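Long-range contact in MaoC-like dehydratase (Phytophthora Capsici, PDB 3KH8), which probably catalyses the dehydration of hydroxyacyl thioesters, or the reverse hydration of enoyl thioesters, as a hot-dog-fold MaoC-like lyase: residues Gln219-His233 with Gly243-Met255. Sequence-based numbering, arbitrary orientation.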
# COMPACT_ATOMS: atom_id res chain seq x y z
N GLN A 219 -5.95 3.06 -7.92
CA GLN A 219 -4.67 2.36 -8.10
C GLN A 219 -3.46 3.27 -7.94
O GLN A 219 -2.46 2.87 -7.35
CB GLN A 219 -4.63 1.65 -9.46
CG GLN A 219 -3.51 0.63 -9.61
CD GLN A 219 -3.84 -0.71 -8.98
OE1 GLN A 219 -3.03 -1.28 -8.24
NE2 GLN A 219 -5.03 -1.23 -9.26
N ALA A 220 -3.54 4.50 -8.46
CA ALA A 220 -2.43 5.45 -8.34
C ALA A 220 -2.20 5.90 -6.90
O ALA A 220 -1.06 6.21 -6.53
CB ALA A 220 -2.65 6.67 -9.25
N GLN A 221 -3.26 5.93 -6.10
CA GLN A 221 -3.16 6.31 -4.69
C GLN A 221 -2.33 5.30 -3.91
O GLN A 221 -1.67 5.65 -2.92
CB GLN A 221 -4.55 6.43 -4.04
CG GLN A 221 -5.47 7.48 -4.68
CD GLN A 221 -6.73 7.70 -3.85
OE1 GLN A 221 -7.04 6.93 -2.95
NE2 GLN A 221 -7.46 8.77 -4.16
N VAL A 222 -2.37 4.04 -4.35
CA VAL A 222 -1.59 2.98 -3.72
C VAL A 222 -0.20 2.88 -4.35
O VAL A 222 0.80 2.80 -3.64
CB VAL A 222 -2.31 1.60 -3.80
CG1 VAL A 222 -1.55 0.53 -3.01
CG2 VAL A 222 -3.74 1.71 -3.28
N TYR A 223 -0.15 2.91 -5.68
CA TYR A 223 1.14 2.78 -6.39
C TYR A 223 2.14 3.88 -6.03
O TYR A 223 3.34 3.61 -5.92
CB TYR A 223 0.96 2.69 -7.92
CG TYR A 223 2.29 2.53 -8.61
CD1 TYR A 223 2.92 1.29 -8.67
CD2 TYR A 223 2.94 3.63 -9.16
CE1 TYR A 223 4.16 1.15 -9.27
CE2 TYR A 223 4.19 3.50 -9.77
CZ TYR A 223 4.79 2.25 -9.82
OH TYR A 223 6.01 2.11 -10.41
N ARG A 224 1.66 5.11 -5.84
CA ARG A 224 2.55 6.24 -5.52
C ARG A 224 3.37 6.04 -4.23
O ARG A 224 4.41 6.68 -4.04
CB ARG A 224 1.77 7.56 -5.47
CG ARG A 224 0.75 7.69 -4.34
CD ARG A 224 -0.25 8.81 -4.66
NE ARG A 224 0.38 10.13 -4.72
CZ ARG A 224 0.63 10.90 -3.66
NH1 ARG A 224 0.28 10.49 -2.44
NH2 ARG A 224 1.21 12.09 -3.81
N LEU A 225 2.90 5.14 -3.37
CA LEU A 225 3.55 4.89 -2.09
C LEU A 225 4.88 4.15 -2.24
O LEU A 225 5.63 4.01 -1.27
CB LEU A 225 2.59 4.16 -1.12
CG LEU A 225 1.23 4.86 -0.89
CD1 LEU A 225 0.36 4.12 0.12
CD2 LEU A 225 1.42 6.30 -0.47
N SER A 226 5.17 3.71 -3.45
CA SER A 226 6.46 3.09 -3.76
C SER A 226 7.53 4.10 -4.20
O SER A 226 8.65 3.72 -4.51
CB SER A 226 6.29 1.98 -4.81
OG SER A 226 5.63 0.85 -4.23
N GLY A 227 7.17 5.39 -4.24
CA GLY A 227 8.18 6.43 -4.44
C GLY A 227 7.86 7.61 -5.33
O GLY A 227 8.49 8.66 -5.20
N ASP A 228 6.89 7.46 -6.24
CA ASP A 228 6.54 8.52 -7.18
C ASP A 228 5.28 9.28 -6.77
O ASP A 228 4.16 8.87 -7.10
CB ASP A 228 6.43 7.98 -8.62
CG ASP A 228 6.22 9.07 -9.66
OD1 ASP A 228 6.04 10.26 -9.29
OD2 ASP A 228 6.23 8.75 -10.87
N TYR A 229 5.48 10.40 -6.07
CA TYR A 229 4.39 11.17 -5.48
C TYR A 229 3.92 12.35 -6.34
O TYR A 229 3.15 13.20 -5.88
CB TYR A 229 4.77 11.63 -4.06
CG TYR A 229 4.93 10.47 -3.09
CD1 TYR A 229 3.88 10.09 -2.24
CD2 TYR A 229 6.12 9.74 -3.02
CE1 TYR A 229 4.02 9.02 -1.36
CE2 TYR A 229 6.26 8.67 -2.15
CZ TYR A 229 5.22 8.32 -1.32
OH TYR A 229 5.36 7.26 -0.46
N ASN A 230 4.38 12.38 -7.60
CA ASN A 230 3.92 13.35 -8.60
C ASN A 230 2.42 13.62 -8.51
O ASN A 230 1.60 12.70 -8.61
CB ASN A 230 4.29 12.85 -10.01
CG ASN A 230 4.17 13.93 -11.08
OD1 ASN A 230 3.48 14.94 -10.92
ND2 ASN A 230 4.86 13.71 -12.20
N SER A 231 2.06 14.90 -8.34
CA SER A 231 0.66 15.32 -8.21
C SER A 231 -0.19 15.00 -9.44
O SER A 231 -1.41 14.93 -9.35
CB SER A 231 0.58 16.82 -7.89
OG SER A 231 1.20 17.59 -8.90
N LEU A 232 0.47 14.80 -10.58
CA LEU A 232 -0.19 14.44 -11.84
C LEU A 232 -1.08 13.19 -11.68
O LEU A 232 -2.11 13.07 -12.34
CB LEU A 232 0.86 14.22 -12.94
CG LEU A 232 0.42 13.81 -14.36
CD1 LEU A 232 -0.46 14.87 -15.01
CD2 LEU A 232 1.62 13.49 -15.24
N HIS A 233 -0.68 12.28 -10.80
CA HIS A 233 -1.37 11.00 -10.65
C HIS A 233 -2.46 10.97 -9.57
O HIS A 233 -3.10 9.94 -9.35
CB HIS A 233 -0.35 9.87 -10.44
CG HIS A 233 0.75 9.87 -11.46
ND1 HIS A 233 0.52 9.67 -12.80
CD2 HIS A 233 2.08 10.07 -11.33
CE1 HIS A 233 1.67 9.73 -13.46
NE2 HIS A 233 2.63 9.97 -12.59
N GLY A 243 -4.52 19.11 -19.27
CA GLY A 243 -5.40 18.64 -20.35
C GLY A 243 -6.23 17.39 -20.11
O GLY A 243 -7.16 17.12 -20.87
N PHE A 244 -5.91 16.64 -19.06
CA PHE A 244 -6.60 15.38 -18.77
C PHE A 244 -7.93 15.58 -18.03
O PHE A 244 -8.08 16.52 -17.26
CB PHE A 244 -5.70 14.43 -17.97
CG PHE A 244 -4.38 14.12 -18.64
CD1 PHE A 244 -4.33 13.30 -19.77
CD2 PHE A 244 -3.19 14.62 -18.12
CE1 PHE A 244 -3.12 13.01 -20.39
CE2 PHE A 244 -1.97 14.33 -18.73
CZ PHE A 244 -1.93 13.52 -19.87
N LYS A 245 -8.89 14.68 -18.28
CA LYS A 245 -10.19 14.71 -17.60
C LYS A 245 -10.08 14.35 -16.12
O LYS A 245 -10.87 14.80 -15.29
CB LYS A 245 -11.18 13.75 -18.29
CG LYS A 245 -10.71 12.28 -18.35
CD LYS A 245 -11.70 11.39 -19.09
CE LYS A 245 -11.09 10.01 -19.33
NZ LYS A 245 -12.05 9.07 -19.98
N GLN A 246 -9.08 13.53 -15.80
CA GLN A 246 -8.82 13.05 -14.45
C GLN A 246 -7.33 12.69 -14.35
O GLN A 246 -6.65 12.63 -15.37
CB GLN A 246 -9.72 11.86 -14.11
CG GLN A 246 -9.56 10.64 -15.02
CD GLN A 246 -10.63 9.59 -14.80
OE1 GLN A 246 -11.83 9.88 -14.85
NE2 GLN A 246 -10.21 8.36 -14.55
N PRO A 247 -6.82 12.46 -13.12
CA PRO A 247 -5.42 12.03 -13.00
C PRO A 247 -5.13 10.77 -13.82
O PRO A 247 -6.02 9.93 -14.00
CB PRO A 247 -5.27 11.74 -11.51
CG PRO A 247 -6.26 12.65 -10.86
CD PRO A 247 -7.44 12.67 -11.80
N ILE A 248 -3.91 10.65 -14.33
CA ILE A 248 -3.50 9.45 -15.06
C ILE A 248 -2.74 8.48 -14.16
O ILE A 248 -2.09 8.89 -13.20
CB ILE A 248 -2.65 9.79 -16.32
CG1 ILE A 248 -1.33 10.47 -15.93
CG2 ILE A 248 -3.47 10.66 -17.29
CD1 ILE A 248 -0.29 10.52 -17.04
N LEU A 249 -2.82 7.19 -14.48
CA LEU A 249 -2.05 6.17 -13.77
C LEU A 249 -0.58 6.29 -14.17
O LEU A 249 -0.28 6.61 -15.32
CB LEU A 249 -2.58 4.77 -14.09
CG LEU A 249 -1.94 3.54 -13.42
CD1 LEU A 249 -2.15 3.54 -11.89
CD2 LEU A 249 -2.47 2.25 -14.04
N HIS A 250 0.32 6.04 -13.22
CA HIS A 250 1.76 6.03 -13.48
C HIS A 250 2.07 5.10 -14.63
O HIS A 250 1.61 3.96 -14.64
CB HIS A 250 2.54 5.51 -12.26
CG HIS A 250 2.36 6.32 -11.01
ND1 HIS A 250 1.15 6.40 -10.35
CD2 HIS A 250 3.25 7.01 -10.27
CE1 HIS A 250 1.30 7.15 -9.26
NE2 HIS A 250 2.56 7.53 -9.20
N GLY A 251 2.85 5.57 -15.60
CA GLY A 251 3.33 4.70 -16.68
C GLY A 251 4.08 3.47 -16.18
O GLY A 251 3.94 2.38 -16.73
N LEU A 252 4.87 3.65 -15.12
CA LEU A 252 5.62 2.53 -14.54
C LEU A 252 4.73 1.49 -13.85
O LEU A 252 5.11 0.32 -13.75
CB LEU A 252 6.72 3.02 -13.60
CG LEU A 252 7.96 3.62 -14.28
CD1 LEU A 252 8.89 4.28 -13.25
CD2 LEU A 252 8.70 2.55 -15.09
N CYS A 253 3.55 1.91 -13.39
CA CYS A 253 2.56 0.98 -12.84
C CYS A 253 1.99 0.10 -13.96
O CYS A 253 1.90 -1.12 -13.82
CB CYS A 253 1.44 1.73 -12.11
SG CYS A 253 0.19 0.67 -11.31
N SER A 254 1.63 0.73 -15.08
CA SER A 254 1.23 -0.00 -16.30
C SER A 254 2.30 -1.00 -16.73
O SER A 254 1.99 -2.12 -17.14
CB SER A 254 0.94 0.97 -17.44
OG SER A 254 -0.19 1.77 -17.14
N MET A 255 3.56 -0.58 -16.65
CA MET A 255 4.68 -1.46 -16.97
C MET A 255 4.72 -2.63 -15.99
O MET A 255 5.02 -3.76 -16.39
CB MET A 255 6.00 -0.68 -16.94
CG MET A 255 7.20 -1.46 -17.49
SD MET A 255 8.70 -0.48 -17.46
CE MET A 255 9.88 -1.60 -18.21
O HOH W 1 6.63 -0.17 -11.60
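The imidazole of H250 is sandwiched between H233 and Y223, and this aromatic cluster is the dense part of the contact. On one face the H233 ring lies in an offset stack, centroids 3.8 Å apart and planes inclined by 25°. On the opposite face the CD2-CE2 edge of Y223 points in, an edge-to-face arrangement with centroids separated by 4.8 Å. Rotation of the H250 ring is fixed by its NE2, which donates to the backbone O of D228 (3.0 Å, 163° at the hydrogen), with A220 CB against another part of the ring edge. H233 is held likewise, its ND1 giving a 2.8 Å bond to I248 O from above the carbonyl plane.

The run from Y223 to H233 is the first part of the hydratase 2 motif of the MaoC family, whose aspartate and histidine, here D228 and H233, are catalytic in related enzymes, and it packs here on the start of the long hot-dog helix 251-266, with H250 as N-cap residue. The D228 carboxylate stands almost perpendicular to the H250 ring, while its OD1 accepts from N230 N in an Asx turn. Y223, its CG turned away from the backbone N (chi1 -179°), spreads its ring over C253, whose CB sits 3.6 Å from the ring centroid. Beyond the ring, a water links Y223 OH (2.6 Å) to L252 O.

Packing thins toward the partly exposed end, where apolar branches merely touch: L232 CD1 reaches F244 CE2 at 4.1 Å, and L232 CD2 meets I248 CD1 at 4.0 Å. P247 CB covers L232 O, a buried carbonyl without a polar partner.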